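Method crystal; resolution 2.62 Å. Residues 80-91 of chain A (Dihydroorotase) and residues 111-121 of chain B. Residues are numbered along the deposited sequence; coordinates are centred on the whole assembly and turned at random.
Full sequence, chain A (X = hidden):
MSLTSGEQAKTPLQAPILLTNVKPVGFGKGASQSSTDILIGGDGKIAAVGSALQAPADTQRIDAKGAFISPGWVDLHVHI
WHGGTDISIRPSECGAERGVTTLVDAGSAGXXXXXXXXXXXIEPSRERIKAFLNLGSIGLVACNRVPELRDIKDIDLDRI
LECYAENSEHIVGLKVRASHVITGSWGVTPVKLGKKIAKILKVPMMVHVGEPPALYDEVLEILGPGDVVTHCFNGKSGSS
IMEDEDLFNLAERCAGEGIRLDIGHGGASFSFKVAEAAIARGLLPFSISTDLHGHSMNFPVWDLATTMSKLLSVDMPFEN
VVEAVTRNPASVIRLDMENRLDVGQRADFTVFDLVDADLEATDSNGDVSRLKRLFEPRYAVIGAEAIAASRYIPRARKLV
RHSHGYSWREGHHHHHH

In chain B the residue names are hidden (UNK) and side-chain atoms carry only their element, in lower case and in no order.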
ATOM      1  N   ILE A  80      -9.253 -24.764 -17.341  1.00 33.26           N
ATOM      2  CA  ILE A  80     -10.340 -24.856 -18.280  1.00 32.82           C
ATOM      3  C   ILE A  80     -11.507 -23.900 -18.014  1.00 34.14           C
ATOM      4  O   ILE A  80     -12.659 -24.189 -18.371  1.00 34.00           O
ATOM      5  CB  ILE A  80     -10.834 -26.308 -18.320  1.00 31.37           C
ATOM      6  CG1 ILE A  80     -11.044 -26.816 -16.892  1.00 30.58           C
ATOM      7  CG2 ILE A  80      -9.799 -27.196 -19.053  1.00 29.61           C
ATOM      8  CD1 ILE A  80     -11.431 -28.286 -16.847  1.00 30.21           C
ATOM      9  N   TRP A  81     -11.210 -22.757 -17.398  1.00 34.71           N
ATOM     10  CA  TRP A  81     -12.240 -21.759 -17.138  1.00 35.80           C
ATOM     11  C   TRP A  81     -12.245 -20.874 -18.389  1.00 35.77           C
ATOM     12  O   TRP A  81     -12.022 -19.664 -18.301  1.00 33.33           O
ATOM     13  CB  TRP A  81     -11.871 -20.933 -15.901  1.00 35.94           C
ATOM     14  CG  TRP A  81     -13.016 -20.178 -15.243  1.00 37.81           C
ATOM     15  CD1 TRP A  81     -13.017 -19.635 -13.983  1.00 37.77           C
ATOM     16  CD2 TRP A  81     -14.285 -19.832 -15.823  1.00 38.06           C
ATOM     17  NE1 TRP A  81     -14.197 -18.969 -13.748  1.00 36.40           N
ATOM     18  CE2 TRP A  81     -14.992 -19.072 -14.860  1.00 37.63           C
ATOM     19  CE3 TRP A  81     -14.893 -20.085 -17.061  1.00 38.86           C
ATOM     20  CZ2 TRP A  81     -16.273 -18.563 -15.099  1.00 38.39           C
ATOM     21  CZ3 TRP A  81     -16.170 -19.579 -17.298  1.00 38.03           C
ATOM     22  CH2 TRP A  81     -16.842 -18.827 -16.320  1.00 38.86           C
ATOM     23  N   HIS A  82     -12.465 -21.509 -19.547  1.00 36.46           N
ATOM     24  CA  HIS A  82     -12.497 -20.856 -20.856  1.00 35.23           C
ATOM     25  C   HIS A  82     -13.523 -19.723 -20.880  1.00 34.98           C
ATOM     26  O   HIS A  82     -14.655 -19.876 -20.425  1.00 33.95           O
ATOM     27  CB  HIS A  82     -12.841 -21.885 -21.923  1.00 36.93           C
ATOM     28  CG  HIS A  82     -13.120 -21.286 -23.264  1.00 38.96           C
ATOM     29  ND1 HIS A  82     -12.121 -20.958 -24.154  1.00 39.16           N
ATOM     30  CD2 HIS A  82     -14.282 -20.883 -23.832  1.00 37.87           C
ATOM     31  CE1 HIS A  82     -12.655 -20.375 -25.213  1.00 38.76           C
ATOM     32  NE2 HIS A  82     -13.964 -20.315 -25.041  1.00 38.73           N
ATOM     33  N   GLY A  83     -13.120 -18.584 -21.421  1.00 33.27           N
ATOM     34  CA  GLY A  83     -14.009 -17.441 -21.458  1.00 36.43           C
ATOM     35  C   GLY A  83     -14.058 -16.692 -20.131  1.00 38.58           C
ATOM     36  O   GLY A  83     -13.944 -15.469 -20.119  1.00 39.67           O
ATOM     37  N   GLY A  84     -14.234 -17.413 -19.019  1.00 39.29           N
ATOM     38  CA  GLY A  84     -14.294 -16.780 -17.704  1.00 39.98           C
ATOM     39  C   GLY A  84     -12.992 -16.109 -17.305  1.00 39.26           C
ATOM     40  O   GLY A  84     -12.968 -15.051 -16.679  1.00 39.75           O
ATOM     41  N   THR A  85     -11.895 -16.743 -17.675  1.00 39.43           N
ATOM     42  CA  THR A  85     -10.574 -16.212 -17.403  1.00 37.98           C
ATOM     43  C   THR A  85      -9.924 -16.043 -18.759  1.00 38.49           C
ATOM     44  O   THR A  85     -10.436 -16.535 -19.757  1.00 40.23           O
ATOM     45  CB  THR A  85      -9.716 -17.196 -16.615  1.00 36.91           C
ATOM     46  OG1 THR A  85      -9.449 -18.336 -17.440  1.00 33.63           O
ATOM     47  CG2 THR A  85     -10.425 -17.620 -15.314  1.00 32.33           C
ATOM     48  N   ASP A  86      -8.786 -15.370 -18.797  1.00 37.98           N
ATOM     49  CA  ASP A  86      -8.081 -15.134 -20.043  1.00 38.83           C
ATOM     50  C   ASP A  86      -7.117 -16.247 -20.459  1.00 39.34           C
ATOM     51  O   ASP A  86      -6.950 -16.540 -21.647  1.00 39.28           O
ATOM     52  CB  ASP A  86      -7.302 -13.823 -19.917  1.00 40.44           C
ATOM     53  CG  ASP A  86      -6.113 -13.918 -18.923  1.00 42.88           C
ATOM     54  OD1 ASP A  86      -6.160 -14.672 -17.916  1.00 39.40           O
ATOM     55  OD2 ASP A  86      -5.116 -13.199 -19.143  1.00 47.13           O
ATOM     56  N   ILE A  87      -6.496 -16.864 -19.459  1.00 39.66           N
ATOM     57  CA  ILE A  87      -5.474 -17.890 -19.644  1.00 38.43           C
ATOM     58  C   ILE A  87      -5.918 -19.325 -19.928  1.00 36.02           C
ATOM     59  O   ILE A  87      -5.139 -20.116 -20.443  1.00 32.38           O
ATOM     60  CB  ILE A  87      -4.518 -17.890 -18.395  1.00 40.69           C
ATOM     61  CG1 ILE A  87      -3.159 -18.449 -18.790  1.00 42.54           C
ATOM     62  CG2 ILE A  87      -5.098 -18.731 -17.260  1.00 37.31           C
ATOM     63  CD1 ILE A  87      -2.549 -17.733 -19.968  1.00 42.30           C
ATOM     64  N   SER A  88      -7.167 -19.643 -19.598  1.00 35.33           N
ATOM     65  CA  SER A  88      -7.734 -20.983 -19.769  1.00 35.52           C
ATOM     66  C   SER A  88      -7.993 -21.433 -21.191  1.00 37.58           C
ATOM     67  O   SER A  88      -8.184 -20.623 -22.089  1.00 39.19           O
ATOM     68  CB  SER A  88      -9.062 -21.104 -19.026  1.00 34.01           C
ATOM     69  OG  SER A  88      -8.903 -20.972 -17.633  1.00 32.91           O
ATOM     70  N   ILE A  89      -8.016 -22.752 -21.369  1.00 38.04           N
ATOM     71  CA  ILE A  89      -8.291 -23.383 -22.654  1.00 36.50           C
ATOM     72  C   ILE A  89      -9.629 -24.088 -22.480  1.00 36.70           C
ATOM     73  O   ILE A  89     -10.262 -23.967 -21.436  1.00 36.89           O
ATOM     74  CB  ILE A  89      -7.197 -24.419 -23.042  1.00 37.27           C
ATOM     75  CG1 ILE A  89      -6.949 -25.396 -21.897  1.00 35.40           C
ATOM     76  CG2 ILE A  89      -5.913 -23.706 -23.404  1.00 36.09           C
ATOM     77  CD1 ILE A  89      -5.870 -26.419 -22.204  1.00 34.96           C
ATOM     78  N   ARG A  90     -10.075 -24.817 -23.489  1.00 37.32           N
ATOM     79  CA  ARG A  90     -11.361 -25.516 -23.386  1.00 38.67           C
ATOM     80  C   ARG A  90     -11.142 -26.944 -22.897  1.00 37.22           C
ATOM     81  O   ARG A  90     -10.060 -27.494 -23.063  1.00 38.09           O
ATOM     82  CB  ARG A  90     -12.049 -25.563 -24.761  1.00 40.04           C
ATOM     83  CG  ARG A  90     -12.296 -24.192 -25.410  1.00 38.28           C
ATOM     84  CD  ARG A  90     -12.842 -24.399 -26.812  1.00 38.98           C
ATOM     85  NE  ARG A  90     -12.880 -23.173 -27.611  1.00 40.48           N
ATOM     86  CZ  ARG A  90     -13.916 -22.333 -27.675  1.00 39.82           C
ATOM     87  NH1 ARG A  90     -15.039 -22.571 -26.982  1.00 32.44           N
ATOM     88  NH2 ARG A  90     -13.827 -21.246 -28.435  1.00 37.22           N
ATOM     89  N   PRO A  91     -12.148 -27.553 -22.246  1.00 36.66           N
ATOM     90  CA  PRO A  91     -11.885 -28.925 -21.817  1.00 37.69           C
ATOM     91  C   PRO A  91     -11.752 -29.865 -23.018  1.00 39.35           C
ATOM     92  O   PRO A  91     -11.066 -30.881 -22.945  1.00 40.33           O
ATOM     93  CB  PRO A  91     -13.076 -29.254 -20.918  1.00 36.98           C
ATOM     94  CG  PRO A  91     -14.096 -28.241 -21.274  1.00 38.25           C
ATOM     95  CD  PRO A  91     -13.316 -27.006 -21.537  1.00 36.10           C
TER
ATOM     96  N   UNK B 111     -10.660  -6.049 -20.878  1.00 32.76           N
ATOM     97  CA  UNK B 111     -10.052  -6.858 -21.916  1.00 33.49           C
ATOM     98  C   UNK B 111      -9.816  -8.302 -21.481  1.00 34.45           C
ATOM     99  O   UNK B 111      -9.957  -9.225 -22.275  1.00 35.42           O
ATOM    100  o   UNK B 111      -6.553  -7.163 -19.625  1.00 33.12           O
ATOM    101  c   UNK B 111      -7.024  -7.192 -20.788  1.00 34.23           C
ATOM    102  c   UNK B 111      -8.744  -6.230 -22.389  1.00 30.57           C
ATOM    103  o   UNK B 111      -6.929  -8.196 -21.545  1.00 36.57           O
ATOM    104  c   UNK B 111      -7.712  -5.947 -21.307  1.00 31.76           C
ATOM    105  N   UNK B 112      -9.495  -8.505 -20.214  1.00 34.94           N
ATOM    106  CA  UNK B 112      -9.180  -9.838 -19.724  1.00 35.56           C
ATOM    107  C   UNK B 112     -10.129 -10.952 -20.129  1.00 35.91           C
ATOM    108  O   UNK B 112      -9.696 -11.989 -20.630  1.00 37.09           O
ATOM    109  c   UNK B 112      -9.039  -9.812 -18.229  1.00 36.70           C
ATOM    110  N   UNK B 113     -11.421 -10.764 -19.900  1.00 35.03           N
ATOM    111  CA  UNK B 113     -12.364 -11.808 -20.258  1.00 33.85           C
ATOM    112  C   UNK B 113     -13.537 -11.346 -21.128  1.00 33.14           C
ATOM    113  O   UNK B 113     -14.650 -11.825 -20.957  1.00 32.14           O
ATOM    114  c   UNK B 113     -13.801 -11.617 -18.161  1.00 35.14           C
ATOM    115  n   UNK B 113     -13.841 -10.325 -18.483  1.00 34.02           N
ATOM    116  c   UNK B 113     -12.891 -12.503 -18.995  1.00 33.30           C
ATOM    117  o   UNK B 113     -14.463 -12.093 -17.227  1.00 36.87           O
ATOM    118  N   UNK B 114     -13.292 -10.451 -22.081  1.00 33.37           N
ATOM    119  CA  UNK B 114     -14.374  -9.981 -22.931  1.00 34.71           C
ATOM    120  C   UNK B 114     -14.895 -11.108 -23.789  1.00 34.12           C
ATOM    121  O   UNK B 114     -16.111 -11.292 -23.901  1.00 33.92           O
ATOM    122  c   UNK B 114     -16.152  -8.301 -26.867  1.00 39.07           C
ATOM    123  c   UNK B 114     -17.278  -7.362 -24.929  1.00 36.47           C
ATOM    124  c   UNK B 114     -15.063  -8.354 -24.706  1.00 36.76           C
ATOM    125  c   UNK B 114     -15.058  -8.642 -26.070  1.00 36.44           C
ATOM    126  c   UNK B 114     -17.270  -7.659 -26.293  1.00 38.16           C
ATOM    127  c   UNK B 114     -13.956  -8.827 -23.833  1.00 35.49           C
ATOM    128  c   UNK B 114     -16.175  -7.709 -24.145  1.00 36.24           C
ATOM    129  N   UNK B 115     -13.977 -11.845 -24.417  1.00 33.32           N
ATOM    130  CA  UNK B 115     -14.358 -13.009 -25.203  1.00 33.71           C
ATOM    131  C   UNK B 115     -15.028 -13.765 -24.075  1.00 33.47           C
ATOM    132  O   UNK B 115     -14.847 -13.422 -22.920  1.00 37.66           O
ATOM    133  c   UNK B 115     -13.111 -13.748 -25.687  1.00 33.00           C
ATOM    134  n   UNK B 115     -11.993 -15.585 -24.363  1.00 34.08           N
ATOM    135  c   UNK B 115     -11.240 -15.729 -23.289  1.00 33.52           C
ATOM    136  c   UNK B 115     -12.239 -14.244 -24.576  1.00 34.66           C
ATOM    137  c   UNK B 115     -11.594 -13.583 -23.587  1.00 33.46           C
ATOM    138  n   UNK B 115     -10.986 -14.529 -22.799  1.00 34.40           N
ATOM    139  N   UNK B 116     -15.796 -14.788 -24.323  1.00 33.86           N
ATOM    140  CA  UNK B 116     -16.403 -15.384 -23.139  1.00 35.51           C
ATOM    141  C   UNK B 116     -17.680 -14.614 -22.841  1.00 34.03           C
ATOM    142  O   UNK B 116     -18.734 -15.215 -22.726  1.00 34.99           O
ATOM    143  N   UNK B 117     -17.604 -13.294 -22.696  1.00 33.37           N
ATOM    144  CA  UNK B 117     -18.824 -12.520 -22.499  1.00 35.08           C
ATOM    145  C   UNK B 117     -19.531 -12.626 -23.857  1.00 36.56           C
ATOM    146  O   UNK B 117     -20.751 -12.807 -23.934  1.00 36.41           O
ATOM    147  c   UNK B 117     -19.759 -10.162 -22.281  1.00 34.85           C
ATOM    148  c   UNK B 117     -20.027  -9.376 -23.405  1.00 31.86           C
ATOM    149  c   UNK B 117     -20.672 -10.148 -21.221  1.00 36.26           C
ATOM    150  c   UNK B 117     -21.830  -9.368 -21.279  1.00 36.54           C
ATOM    151  c   UNK B 117     -18.528 -11.045 -22.223  1.00 33.51           C
ATOM    152  c   UNK B 117     -21.184  -8.595 -23.472  1.00 32.86           C
ATOM    153  c   UNK B 117     -22.087  -8.587 -22.411  1.00 33.91           C
ATOM    154  N   UNK B 118     -18.731 -12.512 -24.915  1.00 36.10           N
ATOM    155  CA  UNK B 118     -19.180 -12.593 -26.296  1.00 37.43           C
ATOM    156  C   UNK B 118     -19.666 -13.993 -26.651  1.00 39.16           C
ATOM    157  O   UNK B 118     -20.692 -14.142 -27.314  1.00 38.58           O
ATOM    158  n   UNK B 118     -16.462 -13.644 -29.435  1.00 41.69           N
ATOM    159  c   UNK B 118     -18.390 -12.292 -28.701  1.00 38.95           C
ATOM    160  c   UNK B 118     -18.032 -12.240 -27.232  1.00 38.00           C
ATOM    161  n   UNK B 118     -14.352 -12.729 -29.494  1.00 41.75           N
ATOM    162  n   UNK B 118     -14.607 -14.987 -29.260  1.00 41.99           N
ATOM    163  c   UNK B 118     -17.148 -12.362 -29.569  1.00 38.57           C
ATOM    164  c   UNK B 118     -15.140 -13.787 -29.402  1.00 41.39           C
ATOM    165  N   UNK B 119     -18.928 -15.016 -26.221  1.00 39.28           N
ATOM    166  CA  UNK B 119     -19.312 -16.381 -26.529  1.00 40.05           C
ATOM    167  C   UNK B 119     -20.511 -16.869 -25.710  1.00 38.28           C
ATOM    168  O   UNK B 119     -21.409 -17.502 -26.243  1.00 37.06           O
ATOM    169  c   UNK B 119     -18.131 -17.324 -26.317  1.00 41.75           C
ATOM    170  c   UNK B 119     -17.249 -19.681 -26.587  1.00 51.67           C
ATOM    171  c   UNK B 119     -18.421 -18.741 -26.774  1.00 47.69           C
ATOM    172  o   UNK B 119     -16.125 -19.299 -26.986  1.00 54.39           O
ATOM    173  o   UNK B 119     -17.443 -20.802 -26.052  1.00 53.02           O
ATOM    174  N   UNK B 120     -20.527 -16.565 -24.419  1.00 37.93           N
ATOM    175  CA  UNK B 120     -21.605 -17.022 -23.548  1.00 38.32           C
ATOM    176  C   UNK B 120     -22.821 -16.106 -23.493  1.00 38.11           C
ATOM    177  O   UNK B 120     -23.949 -16.592 -23.289  1.00 37.45           O
ATOM    178  c   UNK B 120     -20.035 -19.476 -22.565  1.00 37.74           C
ATOM    179  c   UNK B 120     -17.748 -18.801 -21.126  1.00 39.06           C
ATOM    180  c   UNK B 120     -21.097 -17.231 -22.103  1.00 38.51           C
ATOM    181  c   UNK B 120     -18.988 -20.385 -22.467  1.00 39.97           C
ATOM    182  c   UNK B 120     -19.965 -18.220 -21.958  1.00 37.38           C
ATOM    183  o   UNK B 120     -16.797 -20.938 -21.744  1.00 41.76           O
ATOM    184  c   UNK B 120     -18.816 -17.896 -21.233  1.00 37.47           C
ATOM    185  c   UNK B 120     -17.843 -20.045 -21.755  1.00 41.35           C
ATOM    186  N   UNK B 121     -22.609 -14.797 -23.660  1.00 36.32           N
ATOM    187  CA  UNK B 121     -23.717 -13.842 -23.557  1.00 36.29           C
ATOM    188  C   UNK B 121     -24.204 -13.225 -24.879  1.00 36.01           C
ATOM    189  O   UNK B 121     -25.389 -13.294 -25.217  1.00 34.39           O
ATOM    190  c   UNK B 121     -22.679 -13.182 -21.316  1.00 35.05           C
ATOM    191  c   UNK B 121     -24.591 -11.866 -22.251  1.00 31.36           C
ATOM    192  c   UNK B 121     -23.592 -13.867 -20.391  1.00 31.70           C
ATOM    193  c   UNK B 121     -23.351 -12.662 -22.595  1.00 36.10           C
TER

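Position 111 carries three side-chain carbons, the last bearing two oxygens, a carboxylate on a two-carbon arm, and it does not touch the chain A stretch: Glu B111. Its acid group is engaged elsewhere in the structure. Position 112 has a single side-chain carbon, and what meets chain A is its backbone, with O lying 3.1 Å from CB of Asp A86. It is Ala B112; its small side chain adds no close contact, leaving the carbonyl to meet Asp A86.

Position 113 has two carbons, the second carrying one oxygen and one nitrogen, a short primary amide. Its CB points toward chain A and lies 3.3 Å from O of Gly A83, bringing the amide beside the carbonyl of Gly A84. This is Asn B113, whose short side chain places a polar group next to backbone. At position 114 one carbon leads to a ring of six carbons with no heteroatom, pointing away from chain A. This is Phe B114, buried, as suits an apolar ring.

Position 115 shows one carbon and a five-membered ring of three carbons and two nitrogens, an imidazole. The flat ring lies against the loop backbone, with O of Gly A83 over one face while O of Thr A85 and CA of Asp A86 approach its edge. It is His B115, and its NE2 is 3.7 Å from O of Thr A85. Position 116 has no side-chain atoms, and its CA meets that of Gly A83: Gly B116. Its phi/psi of 86/-55 would jam a CB against the preceding carbonyl, and that CB would also fall 2.4 Å from O of Gly A83. Directly after it the helix begins.

Position 117 is again one carbon and a six-carbon ring, whose end leads away from chain A: Phe B117, buried. Position 118 has three carbons, a nitrogen, then a carbon with two more nitrogens, a guanidinium. It makes no contact with the chain A stretch and is partly exposed, as suits a charged group: Arg B118.

Position 119 has three carbons, the third bearing two oxygens, and points toward chain A, where a histidine and an arginine await it. It is Glu B119, extended with chi1 and chi2 both t. OE1 accepts a nearly straight hydrogen bond from NE2 of His A82 (3.1 Å, 173°), and OE2 forms a salt bridge with NH1 of Arg A90 at 3.1 Å. A weak bond from NH2 of Arg A90 to OE1 spans 3.3 Å.

Position 120 has one carbon and a six-carbon ring bearing an oxygen; the oxygen reaches the carbonyl of His A82 and the ring packs by Trp A81. It is Tyr B120. Its OH donates to O of His A82 at 2.7 Å, while CE2 lies 4.2 Å from CZ3 of Trp A81, so one side chain serves both polar and apolar neighbours. Position 121 has four carbons, forked at the first with one arm two carbons long: Ile B121, buried and out of reach.

The contact thus turns on two glycines, whose CA atoms in Gly A83 and Gly B116 approach to 3.6 Å. A CB on Gly A83 would clash with Tyr B120 and Gly B116. With the backbones this close, Glu B119 and Tyr B120, in the first turn of the helix, take part in hydrogen bonds with His A82 and, for Glu B119, Arg A90, and His B115 packs against the backbone of the loop.

Chain B (111-121) EANFHGFREYI
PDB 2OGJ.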